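Local coordinates for SusD homolog (Bacteroides thetaiotaomicron, PDB 3EHM), which probably binds mucin O-glycans at the surface of a gut Bacteroides cell, as a SusD-family outer-membrane lipoprotein built round tetratricopeptide-like helices, at residues M30-R35 with N126-I131; N94-I99 with P142-S147; A132-T137 with R165-D170; A136-G141 with V212-F217; L191-N194 with Q198-V201. All blocks are in the same frame, centred on the assembly; numbering follows the deposited sequence.

Contact 1 of 5, residues M30-R35 with N126-I131; sequences MNMQQR and NIVRNI
Met32, a selenomethionine, reaches from helix 23-36 to the backbone of helix 116-140 beside Val128 and Arg129. The short axes of the two segments run nearly alike, 25° apart, and approach to 9.6 Å, so side chains fill the gap between them.

The apolar part is small and centres on one methyl group. Met32 CE lies 4.0 Å from Val128 CG1 and 3.8 Å from Arg129 CB, while the same CE comes within 3.6 Å of the amide Arg129 N. A bend at the last torsion of Met32 (chi3 70°) turns the methyl out of an otherwise extended chain. Val128 answers with CG1, which is placed anti to its own backbone N (chi1 175°) and stands 4.3 Å from Gln33 N. Pro102 and Ile106 of helix 85-110 also pack on Met32.

The polar groups are bound elsewhere. Gln33 gives its OE1 to Leu191 N and its NE2 to the carbonyls of Tyr189 and Phe29. Beyond CB, Arg129 heads away from helix 23-36: its NH2 donates to Asn130 OD1 over 3.1 Å, in the guanidinium plane and on a carbonyl lone pair, and its cation meets the Trp103 ring.

Cohesion between the segments is therefore probably van der Waals, from buried side chains against a helix surface, with the neighbouring polar ends satisfied by other partners.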
# COMPACT_ATOMS: atom_id res chain seq x y z
N MSE A 30 -12.41 8.55 -15.61
CA MSE A 30 -11.95 9.42 -14.54
C MSE A 30 -12.47 8.93 -13.19
O MSE A 30 -11.79 9.07 -12.17
CB MSE A 30 -12.37 10.87 -14.80
CG MSE A 30 -11.63 11.50 -15.97
SE MSE A 30 -11.68 13.44 -15.95
CE MSE A 30 -13.56 13.66 -16.35
N ASN A 31 -13.66 8.34 -13.19
CA ASN A 31 -14.24 7.80 -11.96
C ASN A 31 -13.33 6.66 -11.51
O ASN A 31 -12.98 6.56 -10.33
CB ASN A 31 -15.65 7.27 -12.22
CG ASN A 31 -16.31 6.69 -10.97
OD1 ASN A 31 -17.41 6.14 -11.03
ND2 ASN A 31 -15.64 6.81 -9.83
N MSE A 32 -12.93 5.82 -12.45
CA MSE A 32 -12.05 4.69 -12.15
C MSE A 32 -10.75 5.14 -11.49
O MSE A 32 -10.34 4.59 -10.47
CB MSE A 32 -11.69 3.91 -13.43
CG MSE A 32 -12.78 3.01 -13.96
SE MSE A 32 -12.09 1.88 -15.39
CE MSE A 32 -10.96 0.73 -14.32
N GLN A 33 -10.11 6.14 -12.08
CA GLN A 33 -8.85 6.65 -11.56
C GLN A 33 -8.95 7.17 -10.13
O GLN A 33 -8.03 7.00 -9.33
CB GLN A 33 -8.32 7.75 -12.48
CG GLN A 33 -8.03 7.25 -13.88
CD GLN A 33 -7.68 8.36 -14.84
OE1 GLN A 33 -6.56 8.86 -14.84
NE2 GLN A 33 -8.65 8.77 -15.64
N GLN A 34 -10.07 7.82 -9.81
CA GLN A 34 -10.26 8.35 -8.47
C GLN A 34 -10.59 7.26 -7.47
O GLN A 34 -10.58 7.50 -6.26
CB GLN A 34 -11.38 9.38 -8.48
CG GLN A 34 -11.12 10.56 -9.39
CD GLN A 34 -12.34 11.44 -9.52
OE1 GLN A 34 -12.73 12.12 -8.57
NE2 GLN A 34 -12.95 11.43 -10.70
N ARG A 35 -10.89 6.06 -7.96
CA ARG A 35 -11.25 4.93 -7.10
C ARG A 35 -10.10 4.00 -6.70
O ARG A 35 -10.19 3.32 -5.68
CB ARG A 35 -12.34 4.09 -7.77
CG ARG A 35 -13.66 4.81 -7.97
CD ARG A 35 -14.31 5.15 -6.64
NE ARG A 35 -15.61 5.77 -6.85
CZ ARG A 35 -16.49 6.01 -5.88
NH1 ARG A 35 -16.19 5.69 -4.62
NH2 ARG A 35 -17.65 6.58 -6.16
N ASN A 126 -8.10 -1.59 -18.21
CA ASN A 126 -7.77 -2.86 -17.58
C ASN A 126 -6.59 -2.70 -16.61
O ASN A 126 -6.56 -3.32 -15.55
CB ASN A 126 -7.45 -3.93 -18.64
CG ASN A 126 -8.69 -4.47 -19.33
OD1 ASN A 126 -9.80 -4.37 -18.80
ND2 ASN A 126 -8.51 -5.08 -20.50
N ILE A 127 -5.62 -1.88 -16.98
CA ILE A 127 -4.46 -1.66 -16.11
C ILE A 127 -4.92 -0.96 -14.82
O ILE A 127 -4.57 -1.38 -13.72
CB ILE A 127 -3.39 -0.78 -16.80
CG1 ILE A 127 -2.81 -1.53 -18.00
CG2 ILE A 127 -2.29 -0.41 -15.79
CD1 ILE A 127 -1.87 -0.69 -18.85
N VAL A 128 -5.72 0.09 -14.97
CA VAL A 128 -6.23 0.81 -13.81
C VAL A 128 -7.06 -0.13 -12.93
O VAL A 128 -6.95 -0.10 -11.71
CB VAL A 128 -7.10 2.01 -14.23
CG1 VAL A 128 -7.72 2.67 -13.01
CG2 VAL A 128 -6.25 3.02 -14.98
N ARG A 129 -7.87 -0.97 -13.56
CA ARG A 129 -8.69 -1.92 -12.81
C ARG A 129 -7.81 -2.89 -12.02
O ARG A 129 -8.05 -3.16 -10.85
CB ARG A 129 -9.58 -2.73 -13.75
CG ARG A 129 -10.56 -3.64 -13.02
CD ARG A 129 -11.09 -4.74 -13.92
NE ARG A 129 -10.07 -5.75 -14.20
CZ ARG A 129 -10.31 -6.91 -14.81
NH1 ARG A 129 -11.54 -7.20 -15.20
NH2 ARG A 129 -9.32 -7.77 -15.00
N ASN A 130 -6.77 -3.39 -12.68
CA ASN A 130 -5.87 -4.35 -12.05
C ASN A 130 -5.03 -3.76 -10.92
O ASN A 130 -4.71 -4.47 -9.97
CB ASN A 130 -4.98 -5.01 -13.11
CG ASN A 130 -5.79 -5.85 -14.08
OD1 ASN A 130 -6.83 -6.40 -13.73
ND2 ASN A 130 -5.30 -5.97 -15.32
N ILE A 131 -4.67 -2.48 -11.00
CA ILE A 131 -3.90 -1.88 -9.92
C ILE A 131 -4.81 -1.84 -8.69
O ILE A 131 -4.38 -2.09 -7.57
CB ILE A 131 -3.48 -0.44 -10.24
CG1 ILE A 131 -2.50 -0.43 -11.41
CG2 ILE A 131 -2.81 0.19 -9.01
CD1 ILE A 131 -2.15 0.96 -11.89

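Contact 2 of 5, residues N94-I99 with P142-S147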
# COMPACT_ATOMS: atom_id res chain seq x y z
N ASN A 94 -14.83 -0.06 -1.31
CA ASN A 94 -13.66 0.77 -1.54
C ASN A 94 -12.49 0.07 -2.22
O ASN A 94 -11.67 0.73 -2.87
CB ASN A 94 -13.20 1.41 -0.22
CG ASN A 94 -14.24 2.34 0.37
OD1 ASN A 94 -14.93 3.06 -0.36
ND2 ASN A 94 -14.36 2.33 1.69
N PHE A 95 -12.40 -1.24 -2.08
CA PHE A 95 -11.31 -1.99 -2.70
C PHE A 95 -11.71 -2.70 -3.99
O PHE A 95 -10.86 -2.93 -4.85
CB PHE A 95 -10.74 -3.04 -1.73
CG PHE A 95 -9.79 -2.48 -0.71
CD1 PHE A 95 -10.07 -2.57 0.65
CD2 PHE A 95 -8.58 -1.90 -1.10
CE1 PHE A 95 -9.18 -2.08 1.61
CE2 PHE A 95 -7.68 -1.41 -0.15
CZ PHE A 95 -7.98 -1.50 1.21
N TYR A 96 -12.98 -3.05 -4.14
CA TYR A 96 -13.40 -3.79 -5.33
C TYR A 96 -14.62 -3.32 -6.12
O TYR A 96 -14.51 -3.04 -7.31
CB TYR A 96 -13.62 -5.27 -4.97
CG TYR A 96 -14.08 -6.15 -6.12
CD1 TYR A 96 -13.16 -6.74 -6.99
CD2 TYR A 96 -15.44 -6.39 -6.34
CE1 TYR A 96 -13.59 -7.54 -8.06
CE2 TYR A 96 -15.87 -7.18 -7.40
CZ TYR A 96 -14.94 -7.76 -8.26
OH TYR A 96 -15.38 -8.54 -9.31
N SER A 97 -15.78 -3.25 -5.47
CA SER A 97 -17.01 -2.90 -6.17
C SER A 97 -17.20 -1.49 -6.72
O SER A 97 -17.82 -1.33 -7.77
CB SER A 97 -18.23 -3.28 -5.31
OG SER A 97 -18.33 -2.49 -4.14
N GLN A 98 -16.67 -0.46 -6.05
CA GLN A 98 -16.85 0.90 -6.57
C GLN A 98 -16.23 1.06 -7.95
O GLN A 98 -16.84 1.62 -8.85
CB GLN A 98 -16.26 1.95 -5.61
CG GLN A 98 -17.08 2.18 -4.33
CD GLN A 98 -18.46 2.82 -4.57
OE1 GLN A 98 -19.26 2.95 -3.64
NE2 GLN A 98 -18.73 3.23 -5.80
N ILE A 99 -15.01 0.54 -8.12
CA ILE A 99 -14.34 0.65 -9.41
C ILE A 99 -14.91 -0.35 -10.43
O ILE A 99 -14.80 -0.15 -11.64
CB ILE A 99 -12.81 0.47 -9.26
CG1 ILE A 99 -12.10 0.98 -10.51
CG2 ILE A 99 -12.46 -0.98 -9.00
CD1 ILE A 99 -10.60 1.06 -10.38
N PRO A 142 -9.21 -14.17 -1.93
CA PRO A 142 -9.99 -14.54 -3.11
C PRO A 142 -10.90 -13.40 -3.54
O PRO A 142 -11.47 -12.72 -2.69
CB PRO A 142 -10.81 -15.74 -2.63
CG PRO A 142 -10.07 -16.24 -1.42
CD PRO A 142 -9.60 -14.98 -0.76
N ILE A 143 -11.04 -13.18 -4.84
CA ILE A 143 -11.92 -12.14 -5.36
C ILE A 143 -12.50 -12.61 -6.70
O ILE A 143 -11.96 -13.52 -7.33
CB ILE A 143 -11.18 -10.80 -5.61
CG1 ILE A 143 -10.08 -10.99 -6.65
CG2 ILE A 143 -10.60 -10.27 -4.30
CD1 ILE A 143 -9.48 -9.69 -7.16
N ALA A 144 -13.60 -11.98 -7.12
CA ALA A 144 -14.23 -12.32 -8.39
C ALA A 144 -13.45 -11.62 -9.49
O ALA A 144 -13.80 -10.52 -9.92
CB ALA A 144 -15.68 -11.85 -8.40
N TYR A 145 -12.38 -12.26 -9.95
CA TYR A 145 -11.53 -11.67 -10.98
C TYR A 145 -11.88 -12.08 -12.41
O TYR A 145 -12.24 -11.24 -13.23
CB TYR A 145 -10.06 -12.02 -10.71
CG TYR A 145 -9.12 -11.30 -11.64
CD1 TYR A 145 -8.74 -9.97 -11.40
CD2 TYR A 145 -8.64 -11.92 -12.79
CE1 TYR A 145 -7.92 -9.29 -12.29
CE2 TYR A 145 -7.81 -11.25 -13.69
CZ TYR A 145 -7.46 -9.93 -13.44
OH TYR A 145 -6.65 -9.27 -14.34
N ASN A 146 -11.77 -13.37 -12.71
CA ASN A 146 -12.07 -13.85 -14.06
C ASN A 146 -13.54 -13.76 -14.45
O ASN A 146 -13.86 -13.66 -15.63
CB ASN A 146 -11.57 -15.28 -14.22
CG ASN A 146 -10.06 -15.37 -14.28
OD1 ASN A 146 -9.42 -14.69 -15.08
ND2 ASN A 146 -9.49 -16.21 -13.43
N SER A 147 -14.43 -13.79 -13.46
CA SER A 147 -15.86 -13.72 -13.73
C SER A 147 -16.31 -12.28 -13.98
O SER A 147 -17.42 -12.05 -14.47
CB SER A 147 -16.64 -14.31 -12.56
OG SER A 147 -16.35 -13.63 -11.35
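An inverse gamma turn centred on Ala144, in the loop that follows helix 116-140, meets Tyr96 of helix 85-110. Tyr96 lies within a wider pi-type turn of that helix, at 94-97, and sends its ring across to the loop. The side chain leaves with CG anti to the backbone N (chi1 179°), and the phenol then reaches a backbone whose nearest CA, that of Ile143, is 8.5 Å from the Tyr96 CA.

Tyr96 OH donates to Ala144 O at 2.6 Å. The hydroxyl lies in the carbonyl plane and on a lone pair, with a C=O...O angle of 140°; seen from the phenol, the acceptor sits at the ring edge, near the ring plane. Ala144 CB packs beside the bond, 3.4 Å from Tyr96 OH, and makes an apolar contact with the ring at Tyr96 CZ, 4.2 Å away. Within the turn, Tyr145 N makes a weak bond of 2.9 Å to Ile143 O.

Tyr96 has further partners on helix 116-140: its ring stacks on Trp133, whose NE1 donates to Tyr96 O. On the loop side, Asp158 receives bonds from the amides of Tyr145 and Asn146.

A buried phenol and a buried loop carbonyl thus satisfy one another, and the in-plane, lone-pair approach is consistent with a well-directed bond.

Contact 3 of 5, residues A132-T137 with R165-D170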
# COMPACT_ATOMS: atom_id res chain seq x y z
N ALA A 132 -6.08 -1.53 -8.92
CA ALA A 132 -7.05 -1.46 -7.84
C ALA A 132 -7.36 -2.85 -7.27
O ALA A 132 -7.38 -3.03 -6.05
CB ALA A 132 -8.34 -0.80 -8.32
N TRP A 133 -7.59 -3.82 -8.14
CA TRP A 133 -7.91 -5.16 -7.67
C TRP A 133 -6.72 -5.93 -7.11
O TRP A 133 -6.91 -6.96 -6.47
CB TRP A 133 -8.62 -5.95 -8.77
CG TRP A 133 -10.01 -5.44 -9.02
CD1 TRP A 133 -10.63 -4.40 -8.38
CD2 TRP A 133 -10.95 -5.94 -9.97
NE1 TRP A 133 -11.90 -4.23 -8.87
CE2 TRP A 133 -12.13 -5.16 -9.85
CE3 TRP A 133 -10.92 -6.98 -10.91
CZ2 TRP A 133 -13.26 -5.39 -10.63
CZ3 TRP A 133 -12.05 -7.20 -11.69
CH2 TRP A 133 -13.21 -6.41 -11.55
N LEU A 134 -5.51 -5.43 -7.36
CA LEU A 134 -4.33 -6.06 -6.79
C LEU A 134 -4.44 -5.77 -5.29
O LEU A 134 -4.11 -6.61 -4.45
CB LEU A 134 -3.05 -5.44 -7.35
CG LEU A 134 -1.74 -5.88 -6.67
CD1 LEU A 134 -1.64 -7.41 -6.69
CD2 LEU A 134 -0.55 -5.26 -7.38
N ARG A 135 -4.92 -4.57 -4.96
CA ARG A 135 -5.12 -4.19 -3.57
C ARG A 135 -6.23 -5.05 -2.98
O ARG A 135 -6.12 -5.54 -1.85
CB ARG A 135 -5.54 -2.71 -3.47
CG ARG A 135 -4.41 -1.71 -3.73
CD ARG A 135 -4.97 -0.38 -4.22
NE ARG A 135 -5.82 0.30 -3.24
CZ ARG A 135 -5.37 0.99 -2.20
NH1 ARG A 135 -4.07 1.11 -1.99
NH2 ARG A 135 -6.23 1.60 -1.39
N ALA A 136 -7.30 -5.23 -3.75
CA ALA A 136 -8.44 -6.03 -3.31
C ALA A 136 -8.03 -7.45 -2.91
O ALA A 136 -8.34 -7.91 -1.81
CB ALA A 136 -9.50 -6.08 -4.41
N THR A 137 -7.34 -8.14 -3.80
CA THR A 137 -6.93 -9.50 -3.48
C THR A 137 -5.89 -9.53 -2.36
O THR A 137 -5.89 -10.43 -1.53
CB THR A 137 -6.36 -10.23 -4.71
OG1 THR A 137 -5.96 -11.55 -4.32
CG2 THR A 137 -5.16 -9.49 -5.28
N ARG A 165 -2.12 -15.47 -11.15
CA ARG A 165 -1.75 -16.06 -12.44
C ARG A 165 -2.49 -15.36 -13.57
O ARG A 165 -1.92 -15.09 -14.62
CB ARG A 165 -2.08 -17.55 -12.47
CG ARG A 165 -1.15 -18.42 -11.64
CD ARG A 165 -1.54 -19.90 -11.71
NE ARG A 165 -0.60 -20.72 -10.97
CZ ARG A 165 0.65 -20.97 -11.37
NH1 ARG A 165 1.10 -20.47 -12.51
NH2 ARG A 165 1.44 -21.73 -10.62
N SER A 166 -3.78 -15.09 -13.35
CA SER A 166 -4.62 -14.45 -14.35
C SER A 166 -4.27 -12.98 -14.59
O SER A 166 -4.30 -12.51 -15.73
CB SER A 166 -6.09 -14.57 -13.95
OG SER A 166 -6.45 -15.93 -13.76
N MSE A 167 -3.93 -12.26 -13.53
CA MSE A 167 -3.58 -10.86 -13.67
C MSE A 167 -2.28 -10.66 -14.44
O MSE A 167 -2.15 -9.73 -15.22
CB MSE A 167 -3.47 -10.18 -12.30
CG MSE A 167 -3.44 -8.67 -12.39
SE MSE A 167 -3.35 -7.83 -10.66
CE MSE A 167 -4.97 -8.54 -9.88
N LEU A 168 -1.31 -11.55 -14.21
CA LEU A 168 -0.04 -11.46 -14.92
C LEU A 168 -0.26 -11.65 -16.42
O LEU A 168 0.31 -10.93 -17.25
CB LEU A 168 0.95 -12.51 -14.39
CG LEU A 168 1.62 -12.20 -13.04
CD1 LEU A 168 2.32 -13.45 -12.51
CD2 LEU A 168 2.63 -11.06 -13.22
N ALA A 169 -1.10 -12.61 -16.77
CA ALA A 169 -1.40 -12.88 -18.17
C ALA A 169 -2.13 -11.68 -18.77
O ALA A 169 -1.84 -11.27 -19.89
CB ALA A 169 -2.25 -14.13 -18.29
N ASP A 170 -3.06 -11.11 -18.01
CA ASP A 170 -3.81 -9.96 -18.49
C ASP A 170 -2.92 -8.73 -18.68
O ASP A 170 -3.10 -7.97 -19.63
CB ASP A 170 -4.97 -9.61 -17.54
CG ASP A 170 -6.10 -10.63 -17.60
OD1 ASP A 170 -6.31 -11.22 -18.67
OD2 ASP A 170 -6.78 -10.82 -16.57
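Met167, a selenomethionine on helix 160-178, points its side chain at Leu134 of helix 116-140. Its CB is directed at the facing helix, and CG follows anti to the backbone N (chi1 -167°), so the chain runs outward nearly extended through CB and CG. The selenium is the first atom to make a close approach: Met167 SE stands 4.1 Å from Leu134 CB. A bend at the end (chi3 -59°) then lays the methyl against the main chain, where Met167 CE is 4.0 Å from both Leu134 CA and Leu134 N. The same CE is 4.2 Å from the carbonyl carbon Trp133 C.

The tip thus rests on the backbone between Trp133 and Leu134. The Trp133 indole leads away toward Ile99 and Phe100 of helix 85-110. The contact packs two helices consecutive in the chain, 116-140 and 160-178, in the buried helical part of this SusD-family fold; helix 197-215 meets both, with Leu207 on Leu134 and Ile211 on Met167.

With the nearest CA atoms, those of Leu134 and Met167, 8.4 Å apart, a single long side chain bridges much of the gap. The approaches are all at van der Waals range between buried residues, as expected of nondirectional attraction to which the polarisable selenium contributes.

Contact 4 of 5, residues A136-G141 with V212-F217; sequences ATDVFG and VVRVHF. Unlike the reference sequence in segment 212-217: Val212 (reference Ala).
Asp138 and Arg214 approach from opposite directions, from helices 116-140 and 197-215, and form a buried salt bridge. Its close part is confined to one pair of atoms: Arg214 NH2 stands 2.8 Å from Asp138 OD2. The hydrogen bond within it is weak, its N-H...O angle being only 125°; the carboxylate and guanidinium planes are 78° apart, and the oxygen reaches the guanidinium obliquely. Arg214 NE is farther from the same oxygen, 3.5 Å from Asp138 OD2. Bends at chi2 (102°) and chi3 fold the arginine so that its head faces Asp138.

Around this point the two segments are loosely related. Their nearest CA atoms, of Asp138 and Arg214, are 10.2 Å apart, and just 74 Å² is buried between them. The flank is not a solvent face, however, since both residues are buried and other parts of the chain enter. Tyr164 OH bonds to both Asp138 OD1 and Arg214 NE, Trp521 NE1 also reaches Asp138 OD1, and Glu451 and Glu455 form salt bridges with Arg214 NH1.

Three carboxylates around one guanidinium would be expected to favour its cationic form. The bridge is one link in a larger buried network of charged and polar groups, in which electrostatic attraction probably outweighs the poor geometry of this one bond.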
# COMPACT_ATOMS: atom_id res chain seq x y z
N ALA A 136 -7.30 -5.23 -3.75
CA ALA A 136 -8.44 -6.03 -3.31
C ALA A 136 -8.03 -7.45 -2.91
O ALA A 136 -8.34 -7.91 -1.81
CB ALA A 136 -9.50 -6.08 -4.41
N THR A 137 -7.34 -8.14 -3.80
CA THR A 137 -6.93 -9.50 -3.48
C THR A 137 -5.89 -9.53 -2.36
O THR A 137 -5.89 -10.43 -1.53
CB THR A 137 -6.36 -10.23 -4.71
OG1 THR A 137 -5.96 -11.55 -4.32
CG2 THR A 137 -5.16 -9.49 -5.28
N ASP A 138 -5.02 -8.53 -2.33
CA ASP A 138 -4.00 -8.49 -1.28
C ASP A 138 -4.60 -8.17 0.08
O ASP A 138 -3.97 -8.41 1.11
CB ASP A 138 -2.92 -7.46 -1.63
CG ASP A 138 -2.05 -7.92 -2.80
OD1 ASP A 138 -2.10 -9.12 -3.13
OD2 ASP A 138 -1.32 -7.08 -3.37
N VAL A 139 -5.82 -7.64 0.08
CA VAL A 139 -6.50 -7.32 1.32
C VAL A 139 -7.44 -8.45 1.76
O VAL A 139 -7.44 -8.82 2.93
CB VAL A 139 -7.30 -6.01 1.19
CG1 VAL A 139 -8.28 -5.87 2.35
CG2 VAL A 139 -6.34 -4.82 1.17
N PHE A 140 -8.22 -9.00 0.84
CA PHE A 140 -9.18 -10.07 1.16
C PHE A 140 -8.73 -11.49 0.80
O PHE A 140 -9.15 -12.46 1.44
CB PHE A 140 -10.53 -9.84 0.47
CG PHE A 140 -11.27 -8.62 0.93
CD1 PHE A 140 -11.15 -7.41 0.25
CD2 PHE A 140 -12.12 -8.68 2.03
CE1 PHE A 140 -11.86 -6.29 0.65
CE2 PHE A 140 -12.84 -7.55 2.44
CZ PHE A 140 -12.71 -6.35 1.75
N GLY A 141 -7.91 -11.61 -0.23
CA GLY A 141 -7.47 -12.92 -0.69
C GLY A 141 -8.22 -13.25 -1.97
O GLY A 141 -7.93 -12.68 -3.02
N VAL A 212 5.45 -10.27 -9.70
CA VAL A 212 6.38 -11.40 -9.81
C VAL A 212 7.22 -11.54 -8.54
O VAL A 212 7.47 -12.65 -8.08
CB VAL A 212 7.32 -11.26 -11.02
CG1 VAL A 212 6.51 -11.28 -12.30
CG2 VAL A 212 8.13 -9.99 -10.92
N VAL A 213 7.65 -10.42 -7.98
CA VAL A 213 8.42 -10.46 -6.75
C VAL A 213 7.51 -10.94 -5.62
O VAL A 213 7.95 -11.67 -4.74
CB VAL A 213 9.01 -9.07 -6.41
CG1 VAL A 213 9.61 -9.08 -5.01
CG2 VAL A 213 10.08 -8.70 -7.43
N ARG A 214 6.24 -10.56 -5.67
CA ARG A 214 5.29 -10.97 -4.64
C ARG A 214 5.12 -12.49 -4.58
O ARG A 214 4.88 -13.04 -3.51
CB ARG A 214 3.91 -10.34 -4.90
CG ARG A 214 2.92 -10.59 -3.76
CD ARG A 214 2.77 -9.35 -2.88
NE ARG A 214 1.89 -8.36 -3.51
CZ ARG A 214 2.16 -7.06 -3.60
NH1 ARG A 214 3.29 -6.56 -3.11
NH2 ARG A 214 1.27 -6.25 -4.17
N VAL A 215 5.25 -13.16 -5.72
CA VAL A 215 5.07 -14.61 -5.75
C VAL A 215 6.33 -15.47 -5.76
O VAL A 215 6.23 -16.69 -5.59
CB VAL A 215 4.23 -15.04 -6.99
CG1 VAL A 215 2.94 -14.24 -7.06
CG2 VAL A 215 5.06 -14.87 -8.25
N HIS A 216 7.50 -14.87 -5.92
CA HIS A 216 8.72 -15.68 -6.00
C HIS A 216 8.97 -16.65 -4.84
O HIS A 216 9.51 -17.74 -5.07
CB HIS A 216 9.95 -14.77 -6.26
CG HIS A 216 10.63 -14.26 -5.02
ND1 HIS A 216 11.59 -14.98 -4.35
CD2 HIS A 216 10.53 -13.07 -4.38
CE1 HIS A 216 12.06 -14.26 -3.35
NE2 HIS A 216 11.43 -13.10 -3.35
N PHE A 217 8.57 -16.30 -3.62
CA PHE A 217 8.78 -17.20 -2.50
C PHE A 217 7.85 -18.41 -2.54
O PHE A 217 8.25 -19.54 -2.23
CB PHE A 217 8.60 -16.47 -1.16
CG PHE A 217 9.83 -15.76 -0.68
CD1 PHE A 217 9.80 -14.40 -0.38
CD2 PHE A 217 11.04 -16.45 -0.53
CE1 PHE A 217 10.95 -13.74 0.06
CE2 PHE A 217 12.19 -15.80 -0.09
CZ PHE A 217 12.15 -14.44 0.20

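Contact 5 of 5, residues L191-N194 with Q198-V201; sequences LIYN and QNWV
Chain 191-194, without regular structure, passes the start of helix 197-215 closely enough to bring the CA atoms of Tyr193 and Asn199 to 6.6 Å. The Tyr193 ring takes up the space between. Asn199 CB sits over one ring face in a CH-pi contact, 3.4 Å from the Tyr193 ring centroid and 12° off the normal. Ile192 CG2 lies over the opposite face, so the phenol is held between its sequence neighbour and the helix.

The ring also presents an edge to Trp200. This is a T-shaped pair, with planes at 89° and the centroids of the Tyr193 ring and the Trp200 five-membered ring 5.0 Å apart; Tyr193 CD1 stands 3.8 Å from Trp200 CE2. In the fold, these aromatics pack the turn leading into helix 197-215 against that helix's own first residues, and Trp200 continues on to Val128 of helix 116-140. Ile192 adds to the same indole at its six-membered end, where Ile192 CB is 4.0 Å from Trp200 CZ2.

Polar links bracket the cluster. One water donates both to Tyr193 O, at 2.9 Å, and to Asn199 OD1, at 2.7 Å. Tyr193 OH bonds to Ser244 O, while Trp200 NE1 is taken by Asp190 OD2, whose other oxygen, OD1, accepts the amides of Ile192 and Tyr193.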
# COMPACT_ATOMS: atom_id res chain seq x y z
N LEU A 191 -5.80 11.35 -15.99
CA LEU A 191 -5.27 12.11 -14.86
C LEU A 191 -3.89 11.63 -14.43
O LEU A 191 -3.26 12.26 -13.58
CB LEU A 191 -6.23 12.00 -13.67
CG LEU A 191 -7.71 12.28 -13.96
CD1 LEU A 191 -8.53 12.11 -12.69
CD2 LEU A 191 -7.86 13.69 -14.51
N ILE A 192 -3.41 10.53 -15.00
CA ILE A 192 -2.10 10.00 -14.61
C ILE A 192 -0.96 10.36 -15.57
O ILE A 192 0.06 10.90 -15.14
CB ILE A 192 -2.13 8.46 -14.50
CG1 ILE A 192 -3.36 8.00 -13.70
CG2 ILE A 192 -0.83 7.97 -13.85
CD1 ILE A 192 -3.39 8.50 -12.27
N TYR A 193 -1.14 10.06 -16.85
CA TYR A 193 -0.08 10.29 -17.83
C TYR A 193 -0.40 11.20 -19.02
O TYR A 193 0.34 11.20 -20.00
CB TYR A 193 0.41 8.95 -18.36
CG TYR A 193 1.10 8.08 -17.33
CD1 TYR A 193 0.71 6.76 -17.13
CD2 TYR A 193 2.19 8.56 -16.60
CE1 TYR A 193 1.39 5.93 -16.23
CE2 TYR A 193 2.87 7.74 -15.69
CZ TYR A 193 2.47 6.43 -15.52
OH TYR A 193 3.15 5.61 -14.66
N ASN A 194 -1.48 11.96 -18.96
CA ASN A 194 -1.83 12.87 -20.05
C ASN A 194 -1.87 12.18 -21.42
O ASN A 194 -1.43 12.75 -22.42
CB ASN A 194 -0.83 14.03 -20.10
CG ASN A 194 -1.33 15.20 -20.93
OD1 ASN A 194 -0.54 15.94 -21.52
ND2 ASN A 194 -2.64 15.39 -20.97
N GLN A 198 3.05 5.11 -23.73
CA GLN A 198 4.33 4.52 -23.35
C GLN A 198 4.48 4.48 -21.83
O GLN A 198 5.04 3.53 -21.29
CB GLN A 198 5.49 5.32 -23.97
CG GLN A 198 5.67 5.07 -25.46
CD GLN A 198 4.35 4.97 -26.20
OE1 GLN A 198 3.78 3.88 -26.34
NE2 GLN A 198 3.85 6.11 -26.67
N ASN A 199 4.00 5.50 -21.14
CA ASN A 199 4.08 5.51 -19.69
C ASN A 199 3.11 4.48 -19.11
O ASN A 199 3.41 3.82 -18.13
CB ASN A 199 3.79 6.90 -19.14
CG ASN A 199 5.04 7.77 -19.09
OD1 ASN A 199 4.96 8.99 -19.01
ND2 ASN A 199 6.20 7.13 -19.14
N TRP A 200 1.93 4.34 -19.73
CA TRP A 200 0.97 3.36 -19.25
C TRP A 200 1.58 1.97 -19.34
O TRP A 200 1.34 1.11 -18.49
CB TRP A 200 -0.33 3.42 -20.05
CG TRP A 200 -1.27 4.46 -19.53
CD1 TRP A 200 -1.52 5.69 -20.07
CD2 TRP A 200 -2.04 4.38 -18.32
NE1 TRP A 200 -2.40 6.38 -19.27
CE2 TRP A 200 -2.74 5.60 -18.19
CE3 TRP A 200 -2.21 3.40 -17.34
CZ2 TRP A 200 -3.60 5.87 -17.12
CZ3 TRP A 200 -3.06 3.66 -16.27
CH2 TRP A 200 -3.74 4.89 -16.17
N VAL A 201 2.38 1.74 -20.38
CA VAL A 201 3.04 0.45 -20.56
C VAL A 201 4.05 0.24 -19.44
O VAL A 201 4.13 -0.84 -18.86
CB VAL A 201 3.77 0.38 -21.93
CG1 VAL A 201 4.68 -0.84 -21.97
CG2 VAL A 201 2.74 0.30 -23.06
O HOH W 1 3.12 10.96 -19.13

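Overall arrangement
Helix 116-140 carries one segment each of contacts 1, 3 and 4, with Ala136 and Thr137 common to the last two, and the loop after it supplies one of contact 2. Contact 3 lies about 9 Å from contact 4 and 10 Å from contact 2, centre to centre; contact 1 is about 12 Å from each of contacts 2, 3 and 5. Tyr145 of contact 2 ties three together, its OH probably hydrogen-bonded to Asn130 OD1 of contact 1 and Asp170 OD2 of contact 3. Contact 5 also meets contact 1, where Trp200 O lies 3.7 Å from Ile127 CD1. Although contacts 4 and 5 share helix 197-215, their centres are about 24 Å apart. None of the five contacts includes a glycan, so their distance from the binding site is left open.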